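Local coordinates for seryl-tRNA synthetase (Pyrococcus horikoshii, PDB 2DQ0) that attaches serine to tRNA(Ser) at the expense of ATP, working as a class II synthetase homodimer with the tRNA bound across both subunits, at the interface of chains A and B. Coordinates in Å, arbitrary orientation; residue numbers count along the deposited sequence, not the author numbering. Chains: chain A/B, Seryl-tRNA synthetase.

The interface of chains A and B. Residues chain A 200-201, 204-205; chain B 194, 197, 437.
A:Arg201 reaches from one subunit to B:Tyr437 and B:Ile194 of the other, in the homodimer interface of this class II aminoacyl-tRNA synthetase. Here helix 190-209 of each chain faces its symmetry mate, and the two-fold axis repeats every contact with the chains exchanged. The arginine chain is bent at chi2 (-46°) and again at chi3 (-64°), which carries its guanidinium out toward the partner while keeping it within range of A:Asp205 on the next helical turn. NH2 donates a nearly straight hydrogen bond of 3.0 Å to the main-chain O of B:Tyr437, in the short helix 435-438, with the donor tilted from the carbonyl plane. NH1 forms a salt bridge with OD1 of A:Asp205 at 3.1 Å, meeting the carboxylate lone pair on the side of its other oxygen. Both acceptors lie at the edge of the guanidinium, close to its plane, and together should restrict its rotation. CD1 of B:Ile194 lies over one face of the guanidinium, toward its rim, as the two side chains cross at about a right angle; CG2 of the isoleucine lies 3.7 Å from NH1. Beside this polar bridge, CD1 of B:Leu197 is anti to CA (chi2 -177°), which extends this branch toward chain A. There it meets CD2 of A:Leu204 tip to tip, and also packs against CD of the A:Arg201 stem at 3.7 Å and CG2 of A:Ile200 at 3.9 Å.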
ATOM      1  N   ILE A 200      11.819   9.818   7.174  1.00 31.50           N
ATOM      2  CA  ILE A 200      10.886   9.083   8.009  1.00 33.91           C
ATOM      3  C   ILE A 200      11.501   8.912   9.424  1.00 39.61           C
ATOM      4  O   ILE A 200      10.885   9.288  10.417  1.00 45.81           O
ATOM      5  CB  ILE A 200      10.586   7.687   7.384  1.00 36.57           C
ATOM      6  CG1 ILE A 200       9.673   7.845   6.172  1.00 35.54           C
ATOM      7  CG2 ILE A 200       9.915   6.738   8.412  1.00 34.26           C
ATOM      8  CD1 ILE A 200       9.486   6.529   5.389  1.00 27.61           C
ATOM      9  N   ARG A 201      12.705   8.347   9.506  1.00 38.27           N
ATOM     10  CA  ARG A 201      13.383   8.150  10.783  1.00 48.21           C
ATOM     11  C   ARG A 201      13.564   9.441  11.576  1.00 47.80           C
ATOM     12  O   ARG A 201      13.309   9.475  12.778  1.00 46.45           O
ATOM     13  CB  ARG A 201      14.756   7.495  10.589  1.00 51.60           C
ATOM     14  CG  ARG A 201      14.737   5.970  10.572  1.00 60.31           C
ATOM     15  CD  ARG A 201      13.890   5.370  11.711  1.00 66.97           C
ATOM     16  NE  ARG A 201      14.368   5.630  13.076  1.00 65.83           N
ATOM     17  CZ  ARG A 201      15.293   4.905  13.707  1.00 73.04           C
ATOM     18  NH1 ARG A 201      15.643   5.221  14.946  1.00 63.90           N
ATOM     19  NH2 ARG A 201      15.875   3.868  13.100  1.00 62.13           N
ATOM     20  N   LEU A 204      10.182  10.547  12.786  1.00 44.69           N
ATOM     21  CA  LEU A 204       9.849   9.536  13.768  1.00 44.33           C
ATOM     22  C   LEU A 204      10.569   9.751  15.094  1.00 47.42           C
ATOM     23  O   LEU A 204       9.942   9.738  16.147  1.00 46.53           O
ATOM     24  CB  LEU A 204      10.208   8.171  13.204  1.00 39.54           C
ATOM     25  CG  LEU A 204       9.223   7.047  13.462  1.00 45.67           C
ATOM     26  CD1 LEU A 204       7.779   7.553  13.428  1.00 50.48           C
ATOM     27  CD2 LEU A 204       9.444   6.005  12.390  1.00 46.29           C
ATOM     28  N   ASP A 205      11.881   9.954  15.029  1.00 45.00           N
ATOM     29  CA  ASP A 205      12.699  10.150  16.220  1.00 44.57           C
ATOM     30  C   ASP A 205      12.275  11.348  17.056  1.00 46.59           C
ATOM     31  O   ASP A 205      12.078  11.255  18.273  1.00 49.75           O
ATOM     32  CB  ASP A 205      14.174  10.302  15.825  1.00 35.88           C
ATOM     33  CG  ASP A 205      14.854   8.964  15.557  1.00 49.33           C
ATOM     34  OD1 ASP A 205      14.241   7.887  15.774  1.00 53.36           O
ATOM     35  OD2 ASP A 205      16.019   8.982  15.125  1.00 49.97           O
TER
ATOM     36  N   ILE B 194      10.561   0.686  15.214  1.00 39.20           N
ATOM     37  CA  ILE B 194      11.932   1.067  14.939  1.00 37.73           C
ATOM     38  C   ILE B 194      12.705  -0.134  14.416  1.00 40.03           C
ATOM     39  O   ILE B 194      13.458  -0.007  13.453  1.00 45.00           O
ATOM     40  CB  ILE B 194      12.639   1.623  16.223  1.00 49.13           C
ATOM     41  CG1 ILE B 194      11.901   2.859  16.747  1.00 50.44           C
ATOM     42  CG2 ILE B 194      14.087   1.983  15.925  1.00 40.44           C
ATOM     43  CD1 ILE B 194      11.899   4.055  15.798  1.00 47.56           C
ATOM     44  N   LEU B 197      11.870  -0.667  10.676  1.00 38.93           N
ATOM     45  CA  LEU B 197      12.584   0.230   9.776  1.00 45.98           C
ATOM     46  C   LEU B 197      14.095  -0.059   9.774  1.00 46.69           C
ATOM     47  O   LEU B 197      14.735  -0.018   8.724  1.00 54.55           O
ATOM     48  CB  LEU B 197      12.335   1.686  10.164  1.00 47.81           C
ATOM     49  CG  LEU B 197      10.868   2.132  10.261  1.00 54.15           C
ATOM     50  CD1 LEU B 197      10.880   3.605  10.580  1.00 64.05           C
ATOM     51  CD2 LEU B 197      10.081   1.905   8.960  1.00 51.77           C
ATOM     52  N   TYR B 437      21.424   1.083  14.056  1.00 46.13           N
ATOM     53  CA  TYR B 437      20.138   1.472  13.490  1.00 47.74           C
ATOM     54  C   TYR B 437      19.028   1.686  14.505  1.00 52.57           C
ATOM     55  O   TYR B 437      18.284   2.660  14.413  1.00 58.56           O
ATOM     56  CB  TYR B 437      19.661   0.442  12.472  1.00 47.03           C
ATOM     57  CG  TYR B 437      20.603   0.214  11.311  1.00 49.86           C
ATOM     58  CD1 TYR B 437      21.471  -0.878  11.289  1.00 43.45           C
ATOM     59  CD2 TYR B 437      20.606   1.079  10.219  1.00 48.62           C
ATOM     60  CE1 TYR B 437      22.318  -1.100  10.195  1.00 47.82           C
ATOM     61  CE2 TYR B 437      21.449   0.865   9.124  1.00 49.52           C
ATOM     62  CZ  TYR B 437      22.293  -0.218   9.121  1.00 42.34           C
ATOM     63  OH  TYR B 437      23.112  -0.411   8.046  1.00 47.40           O
TER